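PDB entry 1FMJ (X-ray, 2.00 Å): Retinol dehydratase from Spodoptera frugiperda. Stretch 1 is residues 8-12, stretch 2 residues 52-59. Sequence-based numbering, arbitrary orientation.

Stretch 1 (8-12) PFPYE
Stretch 2 (52-59) DAANIYNM

Stretch 1 is a largely extended segment with no regular helix or strand. Its phi/psi values are -59/111 at Phe9, -88/11 at Pro10, -111/141 at Tyr11 and -111/158 at Glu12, with psi 110 at Pro8, so the single departure from extended psi falls at Pro10. Stretch 2 is helical from Ala53 to Tyr57, with phi between -58 and -71 and psi relaxing from -48 at Ala53 to -27 at Tyr57. Three backbone bonds of i to i-4 type define the turns: Ile56 N to Asp52 O, Tyr57 N to Ala53 O and Asn58 N to Ala54 O, each 3.0 Å. Asp52 (-128/5) occupies the N-cap position, but its side chain makes no capping bond; both carboxylate oxygens are hydrogen-bonded elsewhere in the structure. Asn58 (-112/12) is the first residue to leave helical phi/psi, and Met59 follows at -54/127.

The register is set by Phe9 and Ala54, whose CA atoms lie 5.3 Å apart. The two chains run in broadly opposite directions, so Pro8 lies near Asn58, at the far end of the helix from Ala53, while the Phe9 ring reaches back to Ala53. So close an approach is compatible with the small side chain of Ala54, whose CB points sideways and sits 4.0 Å from Phe9 CB. No hydrogen bond crosses between the stretches; the contact, which buries 317 Å² summed over both sides, rests chiefly on apolar and aromatic packing.

Phe9 and Tyr57 contribute most of that area, 88 and 84 Å². The CA-to-CB bond of Phe9 points sideways, yet chi1 of -158° (t) and chi2 of 55° bring the end of its side chain nearer the helix. One face of the ring is covered by backbone at the start of the helix, Ala54 N and Ala53 C, while Phe9 CZ reaches Ala53 CB at 3.6 Å. Tyr57 CB lies at the ring's edge, near its plane, 3.7 Å from Phe9 CD1.

Tyr57 points its CA-to-CB bond toward stretch 1 and is also t, with chi1 -166° and chi2 65°. The two rings form an edge-to-face pair: the edge of Phe9 is directed toward the face of Tyr57, with centroids 5.5 Å apart and planes at 78°. The Tyr57 ring has further neighbours along stretch 1. Pro10 CD packs 3.6 Å from Tyr57 CE2, Pro8 O lies 4.0 Å from the same CE2, and Tyr11 CE1 is 4.1 Å from Tyr57 CE1. Pro10 has a C-gamma endo pucker and Pro8 a C-gamma exo pucker. Tyr11, with chi1 -57° (m) and chi2 123°, points its CA-to-CB bond toward the helix, and its OH is hydrogen-bonded elsewhere in the structure.

At the helix end, Asn58 (chi1 -69°, m; chi2 -78°) turns its amide back on its own helix: ND2 donates to Ala54 O at 2.9 Å, with an N-H...O angle of 147°. That carbonyl thus accepts both the backbone NH and the side-chain amide of Asn58. Across the contact, Asn58 OD1 lies 4.2 Å from Pro8 N, a proximity without a hydrogen bond.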

ATOM      1  N   PRO A   8     -18.464 -12.097  13.238  1.00 36.27           N
ATOM      2  CA  PRO A   8     -17.602 -12.845  14.193  1.00 35.58           C
ATOM      3  C   PRO A   8     -16.231 -13.108  13.569  1.00 35.21           C
ATOM      4  O   PRO A   8     -16.113 -13.919  12.651  1.00 36.05           O
ATOM      5  CB  PRO A   8     -18.304 -14.164  14.498  1.00 35.98           C
ATOM      6  CG  PRO A   8     -19.749 -13.879  14.046  1.00 35.95           C
ATOM      7  CD  PRO A   8     -19.621 -12.925  12.853  1.00 35.96           C
ATOM      8  N   PHE A   9     -15.198 -12.435  14.070  1.00 33.50           N
ATOM      9  CA  PHE A   9     -13.851 -12.602  13.535  1.00 32.17           C
ATOM     10  C   PHE A   9     -13.418 -14.064  13.642  1.00 31.82           C
ATOM     11  O   PHE A   9     -13.180 -14.576  14.732  1.00 31.73           O
ATOM     12  CB  PHE A   9     -12.869 -11.688  14.279  1.00 31.05           C
ATOM     13  CG  PHE A   9     -11.627 -11.385  13.501  1.00 30.63           C
ATOM     14  CD1 PHE A   9     -11.711 -10.835  12.225  1.00 29.86           C
ATOM     15  CD2 PHE A   9     -10.372 -11.663  14.027  1.00 30.21           C
ATOM     16  CE1 PHE A   9     -10.559 -10.570  11.485  1.00 29.97           C
ATOM     17  CE2 PHE A   9      -9.215 -11.400  13.294  1.00 30.07           C
ATOM     18  CZ  PHE A   9      -9.311 -10.854  12.021  1.00 29.60           C
ATOM     19  N   PRO A  10     -13.302 -14.751  12.496  1.00 31.57           N
ATOM     20  CA  PRO A  10     -12.912 -16.160  12.426  1.00 31.45           C
ATOM     21  C   PRO A  10     -11.425 -16.459  12.361  1.00 31.67           C
ATOM     22  O   PRO A  10     -11.042 -17.596  12.103  1.00 31.43           O
ATOM     23  CB  PRO A  10     -13.622 -16.631  11.168  1.00 30.92           C
ATOM     24  CG  PRO A  10     -13.425 -15.457  10.264  1.00 30.95           C
ATOM     25  CD  PRO A  10     -13.722 -14.265  11.168  1.00 31.30           C
ATOM     26  N   TYR A  11     -10.585 -15.460  12.603  1.00 31.14           N
ATOM     27  CA  TYR A  11      -9.150 -15.676  12.512  1.00 30.74           C
ATOM     28  C   TYR A  11      -8.370 -15.643  13.814  1.00 30.56           C
ATOM     29  O   TYR A  11      -8.641 -14.840  14.703  1.00 30.35           O
ATOM     30  CB  TYR A  11      -8.542 -14.648  11.559  1.00 30.91           C
ATOM     31  CG  TYR A  11      -9.145 -14.673  10.181  1.00 30.63           C
ATOM     32  CD1 TYR A  11      -9.716 -13.529   9.630  1.00 30.69           C
ATOM     33  CD2 TYR A  11      -9.130 -15.837   9.416  1.00 31.48           C
ATOM     34  CE1 TYR A  11     -10.254 -13.540   8.348  1.00 30.42           C
ATOM     35  CE2 TYR A  11      -9.668 -15.858   8.128  1.00 31.48           C
ATOM     36  CZ  TYR A  11     -10.223 -14.703   7.604  1.00 30.53           C
ATOM     37  OH  TYR A  11     -10.716 -14.703   6.324  1.00 33.11           O
ATOM     38  N   GLU A  12      -7.394 -16.534  13.913  1.00 30.37           N
ATOM     39  CA  GLU A  12      -6.525 -16.586  15.074  1.00 30.79           C
ATOM     40  C   GLU A  12      -5.174 -16.129  14.547  1.00 30.49           C
ATOM     41  O   GLU A  12      -4.920 -16.199  13.345  1.00 30.25           O
ATOM     42  CB  GLU A  12      -6.402 -18.010  15.611  1.00 31.78           C
ATOM     43  CG  GLU A  12      -7.705 -18.652  16.030  1.00 33.72           C
ATOM     44  CD  GLU A  12      -7.478 -19.960  16.761  1.00 34.91           C
ATOM     45  OE1 GLU A  12      -6.552 -20.702  16.365  1.00 36.04           O
ATOM     46  OE2 GLU A  12      -8.225 -20.251  17.720  1.00 35.74           O
ATOM     47  N   ASP A  52      -7.979  -3.790  16.190  1.00 27.60           N
ATOM     48  CA  ASP A  52      -9.030  -3.285  15.306  1.00 26.37           C
ATOM     49  C   ASP A  52      -9.424  -4.265  14.194  1.00 26.43           C
ATOM     50  O   ASP A  52     -10.248  -3.940  13.337  1.00 27.44           O
ATOM     51  CB  ASP A  52      -8.559  -1.952  14.707  1.00 26.11           C
ATOM     52  CG  ASP A  52      -9.685  -1.148  14.070  1.00 26.47           C
ATOM     53  OD1 ASP A  52     -10.773  -1.060  14.666  1.00 27.06           O
ATOM     54  OD2 ASP A  52      -9.473  -0.576  12.982  1.00 27.44           O
ATOM     55  N   ALA A  53      -8.855  -5.468  14.214  1.00 25.91           N
ATOM     56  CA  ALA A  53      -9.143  -6.466  13.175  1.00 25.71           C
ATOM     57  C   ALA A  53     -10.619  -6.849  13.042  1.00 25.19           C
ATOM     58  O   ALA A  53     -11.159  -6.886  11.937  1.00 24.74           O
ATOM     59  CB  ALA A  53      -8.299  -7.718  13.405  1.00 24.58           C
ATOM     60  N   ALA A  54     -11.270  -7.135  14.164  1.00 26.03           N
ATOM     61  CA  ALA A  54     -12.686  -7.507  14.149  1.00 26.00           C
ATOM     62  C   ALA A  54     -13.561  -6.349  13.658  1.00 26.72           C
ATOM     63  O   ALA A  54     -14.481  -6.547  12.858  1.00 25.36           O
ATOM     64  CB  ALA A  54     -13.115  -7.933  15.533  1.00 27.24           C
ATOM     65  N   ASN A  55     -13.269  -5.144  14.141  1.00 27.04           N
ATOM     66  CA  ASN A  55     -14.019  -3.958  13.739  1.00 27.67           C
ATOM     67  C   ASN A  55     -13.921  -3.737  12.236  1.00 27.10           C
ATOM     68  O   ASN A  55     -14.908  -3.397  11.582  1.00 27.16           O
ATOM     69  CB  ASN A  55     -13.484  -2.720  14.457  1.00 29.58           C
ATOM     70  CG  ASN A  55     -13.962  -2.624  15.887  1.00 29.99           C
ATOM     71  OD1 ASN A  55     -13.568  -1.722  16.616  1.00 32.32           O
ATOM     72  ND2 ASN A  55     -14.814  -3.552  16.295  1.00 30.77           N
ATOM     73  N   ILE A  56     -12.726  -3.934  11.689  1.00 25.91           N
ATOM     74  CA  ILE A  56     -12.523  -3.752  10.259  1.00 25.16           C
ATOM     75  C   ILE A  56     -13.229  -4.855   9.476  1.00 24.13           C
ATOM     76  O   ILE A  56     -13.676  -4.646   8.356  1.00 24.31           O
ATOM     77  CB  ILE A  56     -11.018  -3.724   9.919  1.00 24.06           C
ATOM     78  CG1 ILE A  56     -10.413  -2.403  10.410  1.00 23.87           C
ATOM     79  CG2 ILE A  56     -10.810  -3.871   8.421  1.00 25.33           C
ATOM     80  CD1 ILE A  56      -8.891  -2.384  10.445  1.00 22.79           C
ATOM     81  N   TYR A  57     -13.341  -6.029  10.083  1.00 25.03           N
ATOM     82  CA  TYR A  57     -14.001  -7.158   9.445  1.00 25.93           C
ATOM     83  C   TYR A  57     -15.501  -6.871   9.395  1.00 25.96           C
ATOM     84  O   TYR A  57     -16.213  -7.348   8.513  1.00 24.34           O
ATOM     85  CB  TYR A  57     -13.741  -8.427  10.260  1.00 27.51           C
ATOM     86  CG  TYR A  57     -14.075  -9.712   9.541  1.00 29.65           C
ATOM     87  CD1 TYR A  57     -13.362 -10.106   8.407  1.00 29.62           C
ATOM     88  CD2 TYR A  57     -15.107 -10.538   9.994  1.00 30.10           C
ATOM     89  CE1 TYR A  57     -13.669 -11.292   7.740  1.00 31.40           C
ATOM     90  CE2 TYR A  57     -15.422 -11.723   9.333  1.00 31.65           C
ATOM     91  CZ  TYR A  57     -14.699 -12.095   8.209  1.00 31.96           C
ATOM     92  OH  TYR A  57     -15.010 -13.263   7.556  1.00 32.47           O
ATOM     93  N   ASN A  58     -15.968  -6.070  10.342  1.00 26.38           N
ATOM     94  CA  ASN A  58     -17.381  -5.734  10.421  1.00 27.34           C
ATOM     95  C   ASN A  58     -17.688  -4.274  10.103  1.00 26.36           C
ATOM     96  O   ASN A  58     -18.798  -3.819  10.340  1.00 26.11           O
ATOM     97  CB  ASN A  58     -17.900  -6.062  11.824  1.00 28.82           C
ATOM     98  CG  ASN A  58     -17.944  -7.551  12.091  1.00 30.78           C
ATOM     99  OD1 ASN A  58     -18.852  -8.248  11.628  1.00 31.36           O
ATOM    100  ND2 ASN A  58     -16.947  -8.056  12.822  1.00 31.36           N
ATOM    101  N   MET A  59     -16.717  -3.540   9.566  1.00 25.81           N
ATOM    102  CA  MET A  59     -16.947  -2.131   9.270  1.00 24.23           C
ATOM    103  C   MET A  59     -18.173  -1.843   8.404  1.00 22.66           C
ATOM    104  O   MET A  59     -18.362  -2.423   7.334  1.00 22.06           O
ATOM    105  CB  MET A  59     -15.700  -1.491   8.642  1.00 24.38           C
ATOM    106  CG  MET A  59     -15.196  -2.136   7.355  1.00 26.32           C
ATOM    107  SD  MET A  59     -13.735  -1.268   6.661  1.00 27.06           S
ATOM    108  CE  MET A  59     -13.649  -1.996   5.022  1.00 25.10           C
TER